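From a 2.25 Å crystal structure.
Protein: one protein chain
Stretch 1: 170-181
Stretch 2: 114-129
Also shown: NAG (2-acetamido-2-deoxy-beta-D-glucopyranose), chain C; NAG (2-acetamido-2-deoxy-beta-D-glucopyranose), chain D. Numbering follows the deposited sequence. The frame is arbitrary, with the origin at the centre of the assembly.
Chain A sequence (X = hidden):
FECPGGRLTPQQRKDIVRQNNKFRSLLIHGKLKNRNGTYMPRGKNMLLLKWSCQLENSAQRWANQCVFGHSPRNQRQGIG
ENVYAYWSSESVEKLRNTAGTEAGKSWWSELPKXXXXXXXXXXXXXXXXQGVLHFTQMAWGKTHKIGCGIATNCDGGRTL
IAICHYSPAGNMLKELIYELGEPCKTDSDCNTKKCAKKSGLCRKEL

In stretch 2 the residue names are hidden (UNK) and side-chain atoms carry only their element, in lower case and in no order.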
ATOM      1  N   GLY A 170      -3.183  -3.512  -8.341  1.00 19.13           N
ATOM      2  CA  GLY A 170      -2.327  -4.643  -8.172  1.00 19.80           C
ATOM      3  C   GLY A 170      -3.164  -5.928  -8.158  1.00 20.44           C
ATOM      4  O   GLY A 170      -4.350  -5.925  -8.467  1.00 20.21           O
ATOM      5  N   ASN A 171      -2.528  -7.026  -7.800  1.00 20.40           N
ATOM      6  CA  ASN A 171      -3.177  -8.318  -7.566  1.00 21.93           C
ATOM      7  C   ASN A 171      -3.851  -8.998  -8.788  1.00 22.50           C
ATOM      8  O   ASN A 171      -4.833  -9.727  -8.657  1.00 22.43           O
ATOM      9  CB  ASN A 171      -4.169  -8.229  -6.383  1.00 20.62           C
ATOM     10  CG  ASN A 171      -3.521  -7.731  -5.114  1.00 21.51           C
ATOM     11  OD1 ASN A 171      -2.268  -7.811  -4.931  1.00 19.69           O
ATOM     12  ND2 ASN A 171      -4.361  -7.180  -4.226  1.00 19.20           N
ATOM     13  N   MET A 172      -3.293  -8.803  -9.958  1.00 23.96           N
ATOM     14  CA  MET A 172      -3.731  -9.522 -11.131  1.00 26.19           C
ATOM     15  C   MET A 172      -3.179 -10.966 -10.988  1.00 25.78           C
ATOM     16  O   MET A 172      -1.947 -11.160 -10.764  1.00 19.53           O
ATOM     17  CB  MET A 172      -3.218  -8.857 -12.411  1.00 34.63           C
ATOM     18  CG  MET A 172      -4.190  -7.898 -13.121  1.00 46.22           C
ATOM     19  SD  MET A 172      -5.570  -8.694 -14.033  1.00 58.51           S
ATOM     20  CE  MET A 172      -4.973 -10.346 -14.479  1.00 58.76           C
ATOM     21  N   LEU A 173      -4.067 -11.965 -11.082  1.00 21.48           N
ATOM     22  CA  LEU A 173      -3.655 -13.338 -10.887  1.00 22.82           C
ATOM     23  C   LEU A 173      -2.748 -13.782 -12.008  1.00 21.76           C
ATOM     24  O   LEU A 173      -2.896 -13.367 -13.186  1.00 24.35           O
ATOM     25  CB  LEU A 173      -4.852 -14.315 -10.761  1.00 26.86           C
ATOM     26  CG  LEU A 173      -5.720 -14.144  -9.487  1.00 31.73           C
ATOM     27  CD1 LEU A 173      -7.043 -14.942  -9.500  1.00 34.58           C
ATOM     28  CD2 LEU A 173      -4.913 -14.484  -8.257  1.00 33.10           C
ATOM     29  N   LYS A 174      -1.756 -14.554 -11.615  1.00 22.44           N
ATOM     30  CA  LYS A 174      -0.791 -15.161 -12.529  1.00 27.05           C
ATOM     31  C   LYS A 174       0.253 -14.179 -13.002  1.00 24.45           C
ATOM     32  O   LYS A 174       1.061 -14.520 -13.842  1.00 27.72           O
ATOM     33  CB  LYS A 174      -1.459 -15.886 -13.727  1.00 28.18           C
ATOM     34  CG  LYS A 174      -2.442 -16.946 -13.281  1.00 30.07           C
ATOM     35  CD  LYS A 174      -2.855 -17.845 -14.451  1.00 35.03           C
ATOM     36  CE  LYS A 174      -4.353 -17.970 -14.685  1.00 37.77           C
ATOM     37  NZ  LYS A 174      -4.663 -17.820 -16.145  1.00 39.95           N
ATOM     38  N   GLU A 175       0.267 -12.974 -12.433  1.00 25.02           N
ATOM     39  CA  GLU A 175       1.373 -12.047 -12.616  1.00 23.25           C
ATOM     40  C   GLU A 175       2.222 -12.067 -11.377  1.00 20.96           C
ATOM     41  O   GLU A 175       1.742 -12.419 -10.273  1.00 21.06           O
ATOM     42  CB  GLU A 175       0.861 -10.653 -12.816  1.00 25.48           C
ATOM     43  CG  GLU A 175       0.152 -10.414 -14.117  1.00 25.44           C
ATOM     44  CD  GLU A 175      -0.210  -8.956 -14.293  1.00 28.70           C
ATOM     45  OE1 GLU A 175       0.352  -8.073 -13.553  1.00 31.69           O
ATOM     46  OE2 GLU A 175      -1.015  -8.667 -15.214  1.00 30.49           O
ATOM     47  N   LEU A 176       3.477 -11.678 -11.530  1.00 18.99           N
ATOM     48  CA  LEU A 176       4.387 -11.592 -10.379  1.00 20.40           C
ATOM     49  C   LEU A 176       4.032 -10.366  -9.546  1.00 16.87           C
ATOM     50  O   LEU A 176       3.691  -9.333 -10.107  1.00 17.12           O
ATOM     51  CB  LEU A 176       5.857 -11.469 -10.834  1.00 22.11           C
ATOM     52  CG  LEU A 176       6.374 -12.590 -11.768  1.00 26.21           C
ATOM     53  CD1 LEU A 176       7.823 -12.270 -12.136  1.00 25.69           C
ATOM     54  CD2 LEU A 176       6.241 -14.002 -11.175  1.00 27.32           C
ATOM     55  N   ILE A 177       4.241 -10.444  -8.258  1.00 16.04           N
ATOM     56  CA  ILE A 177       3.982  -9.329  -7.350  1.00 17.76           C
ATOM     57  C   ILE A 177       4.989  -8.198  -7.647  1.00 17.72           C
ATOM     58  O   ILE A 177       4.627  -7.013  -7.791  1.00 14.63           O
ATOM     59  CB  ILE A 177       4.099  -9.793  -5.896  1.00 17.74           C
ATOM     60  CG1 ILE A 177       3.011 -10.863  -5.624  1.00 16.83           C
ATOM     61  CG2 ILE A 177       3.985  -8.584  -4.928  1.00 17.78           C
ATOM     62  CD1 ILE A 177       3.354 -11.777  -4.497  1.00 16.53           C
ATOM     63  N   TYR A 178       6.248  -8.602  -7.771  1.00 17.93           N
ATOM     64  CA  TYR A 178       7.299  -7.732  -8.256  1.00 18.23           C
ATOM     65  C   TYR A 178       8.362  -8.540  -8.994  1.00 17.95           C
ATOM     66  O   TYR A 178       8.430  -9.718  -8.833  1.00 18.11           O
ATOM     67  CB  TYR A 178       7.929  -6.919  -7.113  1.00 17.26           C
ATOM     68  CG  TYR A 178       8.579  -7.704  -5.991  1.00 16.57           C
ATOM     69  CD1 TYR A 178       7.832  -8.121  -4.902  1.00 16.94           C
ATOM     70  CD2 TYR A 178       9.961  -7.962  -5.982  1.00 17.56           C
ATOM     71  CE1 TYR A 178       8.397  -8.819  -3.861  1.00 17.29           C
ATOM     72  CE2 TYR A 178      10.564  -8.690  -4.940  1.00 17.79           C
ATOM     73  CZ  TYR A 178       9.773  -9.137  -3.872  1.00 19.55           C
ATOM     74  OH  TYR A 178      10.327  -9.849  -2.802  1.00 17.09           O
ATOM     75  N   GLU A 179       9.158  -7.893  -9.833  1.00 19.56           N
ATOM     76  CA  GLU A 179      10.175  -8.600 -10.662  1.00 20.61           C
ATOM     77  C   GLU A 179      11.388  -8.989  -9.803  1.00 17.46           C
ATOM     78  O   GLU A 179      11.872  -8.189  -9.015  1.00 17.95           O
ATOM     79  CB  GLU A 179      10.671  -7.770 -11.853  1.00 21.11           C
ATOM     80  CG  GLU A 179       9.599  -7.302 -12.782  1.00 25.37           C
ATOM     81  CD  GLU A 179      10.156  -6.367 -13.871  1.00 29.03           C
ATOM     82  OE1 GLU A 179      11.406  -6.511 -14.158  1.00 27.62           O
ATOM     83  OE2 GLU A 179       9.330  -5.524 -14.392  1.00 23.60           O
ATOM     84  N   LEU A 180      11.852 -10.225  -9.976  1.00 16.34           N
ATOM     85  CA  LEU A 180      13.083 -10.720  -9.353  1.00 16.64           C
ATOM     86  C   LEU A 180      14.315 -10.101  -9.982  1.00 16.13           C
ATOM     87  O   LEU A 180      14.478 -10.112 -11.190  1.00 13.73           O
ATOM     88  CB  LEU A 180      13.195 -12.217  -9.471  1.00 18.48           C
ATOM     89  CG  LEU A 180      12.055 -13.020  -8.783  1.00 20.86           C
ATOM     90  CD1 LEU A 180      12.348 -14.486  -8.900  1.00 23.70           C
ATOM     91  CD2 LEU A 180      11.970 -12.676  -7.319  1.00 20.77           C
ATOM     92  N   GLY A 181      15.133  -9.469  -9.156  1.00 15.84           N
ATOM     93  CA  GLY A 181      16.334  -8.825  -9.647  1.00 15.18           C
ATOM     94  C   GLY A 181      17.029  -8.083  -8.549  1.00 17.57           C
ATOM     95  O   GLY A 181      16.797  -8.297  -7.354  1.00 16.31           O
ATOM     96  N   UNK A 114       0.997 -14.451   7.272  1.00 17.01           N
ATOM     97  CA  UNK A 114       0.191 -15.284   6.373  1.00 15.99           C
ATOM     98  C   UNK A 114       0.811 -15.678   5.009  1.00 15.59           C
ATOM     99  O   UNK A 114       0.226 -16.509   4.286  1.00 16.49           O
ATOM    100  c   UNK A 114      -1.982 -14.306   7.330  1.00 15.75           C
ATOM    101  c   UNK A 114      -3.029 -13.306   6.914  1.00 15.41           C
ATOM    102  c   UNK A 114      -1.110 -14.586   6.098  1.00 14.16           C
ATOM    103  c   UNK A 114      -2.625 -15.598   7.833  1.00 14.72           C
ATOM    104  N   UNK A 115       1.894 -15.057   4.612  1.00 15.24           N
ATOM    105  CA  UNK A 115       2.454 -15.241   3.250  1.00 15.99           C
ATOM    106  C   UNK A 115       3.511 -16.361   3.268  1.00 16.09           C
ATOM    107  O   UNK A 115       4.585 -16.200   3.770  1.00 14.49           O
ATOM    108  c   UNK A 115       4.354 -14.152  -1.290  1.00 17.06           C
ATOM    109  c   UNK A 115       3.080 -13.716  -0.985  1.00 18.32           C
ATOM    110  c   UNK A 115       3.029 -13.943   2.719  1.00 15.49           C
ATOM    111  c   UNK A 115       2.651 -13.702   0.311  1.00 16.75           C
ATOM    112  c   UNK A 115       3.488 -14.014   1.308  1.00 16.30           C
ATOM    113  c   UNK A 115       4.783 -14.411   0.979  1.00 15.85           C
ATOM    114  c   UNK A 115       5.205 -14.465  -0.331  1.00 16.54           C
ATOM    115  o   UNK A 115       4.771 -14.182  -2.574  1.00 19.25           O
ATOM    116  N   UNK A 116       3.146 -17.506   2.726  1.00 17.09           N
ATOM    117  CA  UNK A 116       4.048 -18.632   2.723  1.00 21.27           C
ATOM    118  C   UNK A 116       5.141 -18.428   1.677  1.00 20.98           C
ATOM    119  O   UNK A 116       4.970 -17.707   0.672  1.00 20.47           O
ATOM    120  n   UNK A 116       0.873 -22.339  -1.300  1.00 31.45           N
ATOM    121  c   UNK A 116       1.796 -21.280  -0.889  1.00 27.32           C
ATOM    122  c   UNK A 116       2.132 -21.329   0.579  1.00 24.01           C
ATOM    123  c   UNK A 116       3.021 -20.118   0.916  1.00 23.97           C
ATOM    124  c   UNK A 116       3.278 -19.944   2.411  1.00 22.76           C
ATOM    125  N   UNK A 117       6.270 -19.064   1.921  1.00 22.74           N
ATOM    126  CA  UNK A 117       7.376 -19.080   0.955  1.00 24.53           C
ATOM    127  C   UNK A 117       6.878 -19.297  -0.476  1.00 24.06           C
ATOM    128  O   UNK A 117       6.240 -20.333  -0.751  1.00 22.13           O
ATOM    129  c   UNK A 117      10.728 -19.989   0.627  1.00 38.45           C
ATOM    130  c   UNK A 117       9.389 -20.507   0.259  1.00 33.85           C
ATOM    131  o   UNK A 117      11.012 -18.808   0.425  1.00 40.72           O
ATOM    132  c   UNK A 117       8.364 -20.186   1.340  1.00 29.36           C
ATOM    133  n   UNK A 117      11.554 -20.863   1.240  1.00 42.29           N
ATOM    134  N   UNK A 118       7.154 -18.307  -1.360  1.00 24.16           N
ATOM    135  CA  UNK A 118       6.686 -18.271  -2.742  1.00 25.09           C
ATOM    136  C   UNK A 118       7.838 -17.783  -3.685  1.00 25.26           C
ATOM    137  O   UNK A 118       7.799 -16.671  -4.162  1.00 27.12           O
ATOM    138  o   UNK A 118       4.829 -18.501  -4.871  1.00 24.30           O
ATOM    139  c   UNK A 118       4.817 -17.425  -4.286  1.00 24.76           C
ATOM    140  c   UNK A 118       5.451 -17.340  -2.890  1.00 24.68           C
ATOM    141  n   UNK A 118       4.298 -16.292  -4.844  1.00 22.84           N
ATOM    142  N   UNK A 119       8.859 -18.610  -3.929  1.00 26.57           N
ATOM    143  CA  UNK A 119      10.100 -18.200  -4.575  1.00 27.10           C
ATOM    144  C   UNK A 119       9.942 -17.554  -5.960  1.00 26.68           C
ATOM    145  O   UNK A 119      10.618 -16.546  -6.233  1.00 24.37           O
ATOM    146  c   UNK A 119       9.993 -20.599  -4.289  1.00 32.50           C
ATOM    147  c   UNK A 119      10.923 -19.487  -4.624  1.00 30.90           C
ATOM    148  c   UNK A 119       8.960 -19.982  -3.416  1.00 31.71           C
ATOM    149  N   UNK A 120       9.022 -18.070  -6.778  1.00 25.55           N
ATOM    150  CA  UNK A 120       8.700 -17.464  -8.066  1.00 26.06           C
ATOM    151  C   UNK A 120       8.169 -16.038  -7.971  1.00 24.53           C
ATOM    152  O   UNK A 120       8.271 -15.306  -8.947  1.00 23.47           O
ATOM    153  c   UNK A 120       7.647 -18.271  -8.833  1.00 28.15           C
ATOM    154  o   UNK A 120       6.399 -18.206  -8.167  1.00 30.45           O
ATOM    155  N   UNK A 121       7.608 -15.656  -6.813  1.00 20.92           N
ATOM    156  CA  UNK A 121       6.964 -14.339  -6.539  1.00 19.19           C
ATOM    157  C   UNK A 121       5.703 -14.174  -7.387  1.00 20.55           C
ATOM    158  O   UNK A 121       5.197 -13.072  -7.561  1.00 20.15           O
ATOM    159  n   UNK A 121       9.118 -11.533  -5.347  1.00 27.93           N
ATOM    160  c   UNK A 121       8.082 -12.346  -5.394  1.00 24.73           C
ATOM    161  o   UNK A 121       7.310 -12.482  -4.459  1.00 27.86           O
ATOM    162  c   UNK A 121       7.894 -13.104  -6.683  1.00 22.43           C
ATOM    163  N   UNK A 122       5.203 -15.292  -7.899  1.00 19.32           N
ATOM    164  CA  UNK A 122       4.015 -15.326  -8.742  1.00 18.45           C
ATOM    165  C   UNK A 122       2.744 -15.296  -7.896  1.00 18.61           C
ATOM    166  O   UNK A 122       2.663 -15.953  -6.865  1.00 16.78           O
ATOM    167  c   UNK A 122       3.014 -16.613 -10.698  1.00 22.06           C
ATOM    168  o   UNK A 122       2.177 -15.723 -10.823  1.00 21.08           O
ATOM    169  c   UNK A 122       4.052 -16.595  -9.596  1.00 20.09           C
ATOM    170  n   UNK A 122       3.077 -17.656 -11.513  1.00 25.55           N
ATOM    171  N   UNK A 123       1.755 -14.527  -8.331  1.00 20.40           N
ATOM    172  CA  UNK A 123       0.502 -14.438  -7.603  1.00 20.97           C
ATOM    173  C   UNK A 123      -0.490 -15.462  -8.135  1.00 19.81           C
ATOM    174  O   UNK A 123      -1.419 -15.129  -8.864  1.00 21.84           O
ATOM    175  c   UNK A 123      -0.071 -13.023  -7.682  1.00 20.30           C
ATOM    176  c   UNK A 123      -1.737 -11.258  -7.068  1.00 24.07           C
ATOM    177  c   UNK A 123      -1.389 -12.732  -6.966  1.00 21.76           C
ATOM    178  c   UNK A 123      -1.383 -13.189  -5.520  1.00 21.38           C
ATOM    179  N   UNK A 124      -0.271 -16.721  -7.774  1.00 20.65           N
ATOM    180  CA  UNK A 124      -1.163 -17.814  -8.209  1.00 22.11           C
ATOM    181  C   UNK A 124      -2.353 -17.883  -7.285  1.00 24.37           C
ATOM    182  O   UNK A 124      -2.355 -17.274  -6.199  1.00 22.09           O
ATOM    183  o   UNK A 124       0.275 -19.257  -6.917  1.00 24.33           O
ATOM    184  c   UNK A 124      -0.448 -19.164  -8.150  1.00 22.61           C
ATOM    185  c   UNK A 124       0.585 -19.250  -9.232  1.00 23.74           C
ATOM    186  N   UNK A 125      -3.343 -18.657  -7.703  1.00 27.34           N
ATOM    187  CA  UNK A 125      -4.578 -18.863  -6.938  1.00 31.63           C
ATOM    188  C   UNK A 125      -4.293 -19.350  -5.525  1.00 29.30           C
ATOM    189  O   UNK A 125      -4.997 -18.947  -4.586  1.00 30.43           O
ATOM    190  o   UNK A 125      -6.175 -18.105  -9.154  1.00 54.67           O
ATOM    191  o   UNK A 125      -6.676 -20.172  -9.759  1.00 46.00           O
ATOM    192  c   UNK A 125      -5.532 -19.888  -7.640  1.00 36.21           C
ATOM    193  c   UNK A 125      -6.172 -19.346  -8.936  1.00 46.48           C
ATOM    194  N   UNK A 126      -3.328 -20.254  -5.367  1.00 24.66           N
ATOM    195  CA  UNK A 126      -3.021 -20.797  -4.034  1.00 24.87           C
ATOM    196  C   UNK A 126      -2.340 -19.716  -3.121  1.00 23.45           C
ATOM    197  O   UNK A 126      -2.513 -19.732  -1.885  1.00 20.17           O
ATOM    198  o   UNK A 126      -0.754 -21.238  -5.889  1.00 40.32           O
ATOM    199  c   UNK A 126      -0.781 -21.744  -4.734  1.00 31.17           C
ATOM    200  c   UNK A 126      -2.141 -22.045  -4.125  1.00 25.46           C
ATOM    201  o   UNK A 126       0.277 -21.932  -4.052  1.00 35.97           O
ATOM    202  N   UNK A 127      -1.535 -18.824  -3.731  1.00 21.48           N
ATOM    203  CA  UNK A 127      -0.950 -17.723  -2.986  1.00 20.92           C
ATOM    204  C   UNK A 127      -2.064 -16.724  -2.558  1.00 21.49           C
ATOM    205  O   UNK A 127      -2.114 -16.331  -1.383  1.00 21.03           O
ATOM    206  c   UNK A 127       1.333 -17.944  -4.001  1.00 20.24           C
ATOM    207  c   UNK A 127       0.140 -17.003  -3.816  1.00 20.11           C
ATOM    208  c   UNK A 127       0.611 -15.739  -3.076  1.00 20.06           C
ATOM    209  N   UNK A 128      -2.946 -16.352  -3.514  1.00 22.44           N
ATOM    210  CA  UNK A 128      -4.063 -15.401  -3.323  1.00 24.54           C
ATOM    211  C   UNK A 128      -5.056 -15.799  -2.244  1.00 26.52           C
ATOM    212  O   UNK A 128      -5.528 -14.985  -1.495  1.00 30.01           O
ATOM    213  c   UNK A 128      -4.825 -15.245  -4.611  1.00 26.04           C
ATOM    214  N   UNK A 129      -5.300 -17.084  -2.149  1.00 27.23           N
ATOM    215  CA  UNK A 129      -6.230 -17.684  -1.229  1.00 28.65           C
ATOM    216  C   UNK A 129      -5.818 -17.517   0.242  1.00 24.80           C
ATOM    217  O   UNK A 129      -6.637 -17.647   1.105  1.00 19.16           O
ATOM    218  n   UNK A 129     -10.849 -22.687  -0.574  1.00 39.40           N
ATOM    219  c   UNK A 129      -9.520 -22.634  -0.454  1.00 36.66           C
ATOM    220  c   UNK A 129      -7.172 -20.058  -0.656  1.00 39.47           C
ATOM    221  c   UNK A 129      -6.392 -19.187  -1.626  1.00 34.56           C
ATOM    222  n   UNK A 129      -8.885 -21.732  -1.195  1.00 39.94           N
ATOM    223  n   UNK A 129      -8.876 -23.460   0.392  1.00 34.88           N
ATOM    224  c   UNK A 129      -7.434 -21.470  -1.220  1.00 43.38           C
TER
HETATM  225  C1  NAG C   1       2.391 -18.243 -12.691  1.00 30.00           C
HETATM  226  C2  NAG C   1       2.917 -17.803 -14.043  1.00 30.00           C
HETATM  227  C3  NAG C   1       1.975 -18.309 -15.135  1.00 30.00           C
HETATM  228  C4  NAG C   1       1.667 -19.802 -14.954  1.00 30.00           C
HETATM  229  C5  NAG C   1       1.237 -20.090 -13.511  1.00 30.00           C
HETATM  230  C6  NAG C   1       0.999 -21.568 -13.217  1.00 30.00           C
HETATM  231  C7  NAG C   1       4.246 -15.772 -14.241  1.00 30.00           C
HETATM  232  C8  NAG C   1       4.219 -14.288 -14.426  1.00 30.00           C
HETATM  233  N2  NAG C   1       3.068 -16.357 -14.046  1.00 30.00           N
HETATM  234  O3  NAG C   1       2.566 -18.100 -16.420  1.00 30.00           O
HETATM  235  O4  NAG C   1       0.633 -20.192 -15.879  1.00 30.00           O
HETATM  236  O5  NAG C   1       2.245 -19.643 -12.618  1.00 30.00           O
HETATM  237  O6  NAG C   1       2.088 -22.335 -13.737  1.00 30.00           O
HETATM  238  O7  NAG C   1       5.286 -16.401 -14.268  1.00 30.00           O
HETATM  239  C1  NAG D   2       0.972 -21.391 -16.606  1.00 30.00           C
HETATM  240  C2  NAG D   2      -0.314 -22.120 -16.983  1.00 30.00           C
HETATM  241  C3  NAG D   2      -0.008 -23.417 -17.718  1.00 30.00           C
HETATM  242  C4  NAG D   2       0.843 -23.079 -18.939  1.00 30.00           C
HETATM  243  C5  NAG D   2       2.092 -22.353 -18.434  1.00 30.00           C
HETATM  244  C6  NAG D   2       3.081 -22.054 -19.551  1.00 30.00           C
HETATM  245  C7  NAG D   2      -2.405 -22.075 -15.782  1.00 30.00           C
HETATM  246  C8  NAG D   2      -3.274 -23.051 -15.045  1.00 30.00           C
HETATM  247  N2  NAG D   2      -1.116 -22.379 -15.807  1.00 30.00           N
HETATM  248  O3  NAG D   2      -1.234 -24.084 -18.056  1.00 30.00           O
HETATM  249  O4  NAG D   2       1.234 -24.263 -19.645  1.00 30.00           O
HETATM  250  O5  NAG D   2       1.721 -21.137 -17.788  1.00 30.00           O
HETATM  251  O6  NAG D   2       4.043 -21.112 -19.075  1.00 30.00           O
HETATM  252  O7  NAG D   2      -2.850 -21.075 -16.326  1.00 30.00           O

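Position 114 carries four carbons, forked at the second, and reaches nothing on stretch 1: Leu 114, still helical. At 115 one carbon leads to a six-carbon ring bearing an oxygen, and that oxygen lies 3.4 Å from CD1 of Ile 177; this is Tyr 115, the first residue to leave helical geometry. Position 116 has four carbons in a row ending in nitrogen, Lys 116, and 117 has three carbons, the third carrying one oxygen and one nitrogen, Gln 117; neither meets stretch 1.

At 118 two carbons end in an oxygen and a nitrogen, without real contact across the interface. This is Asn 118, and its work is internal: ND2 donates to OH of Tyr 115 at 3.1 Å and to the backbone O of position 122 at 2.6 Å, tying the loop to itself. Position 119 closes three carbons onto its own backbone nitrogen, Pro 119; its ring stays clear of stretch 1, but its backbone O lies 3.8 Å from CD1 of Leu 180. One carbon and one oxygen at 120 make Ser 120, whose OG accepts from N of position 122 at 3.2 Å while its backbone O sits 3.3 Å from CD2 of Leu 176.

Position 121 has two carbons, the second with an oxygen and a nitrogen, pointing toward stretch 1 and lying over one face of the Tyr 178 ring: Asn 121. It closes a type I turn begun at Asn 118, and its positive phi of 66° fits a residue type that tolerates such a backbone. Position 122 has the same atom set, but its nitrogen is bonded to a sugar. It is Asn 122, glycosylated through ND2, which lies 1.5 Å from C1 of NAG (chain C).

At 123 four carbons fork at the second; one tip comes within 3.3 Å of CA of Asn 171, and the fork lies 4.1 Å from CD2 of Leu 173. This is Leu 123. Position 124, one carbon carrying an oxygen and a carbon, points away: Thr 124, the N-cap residue. Two carbons with two terminal oxygens mark 125, one oxygen 3.3 Å from CD1 of Leu 173: Asp 125. The same set at 126 is out of reach: Asp 126, salt-bridged through OD2 to NZ of Lys 116 at 2.8 Å. Three branched carbons at 127 give Val 127, and the single carbon at 128, 3.7 Å from CD2 of Leu 173, gives Ala 128. Position 129, three carbons, a nitrogen and a carbon with two more nitrogens, is Arg 129, also out of reach.

The rule is a short backbone zipper with apolar filling. N of Ile 177 donates to O of Asn 121 (2.9 Å), N of Leu 123 to O of Glu 175 (2.9 Å), and N of Lys 174 to O of Leu 123 (2.8 Å). Leu 123 and Ile 177 point inward. N2 of NAG (chain C) adds a clasp, donating to O of Lys 174 at 2.7 Å.

Stretch 2 (114-129) LYKQNPSNNLTDDVAR
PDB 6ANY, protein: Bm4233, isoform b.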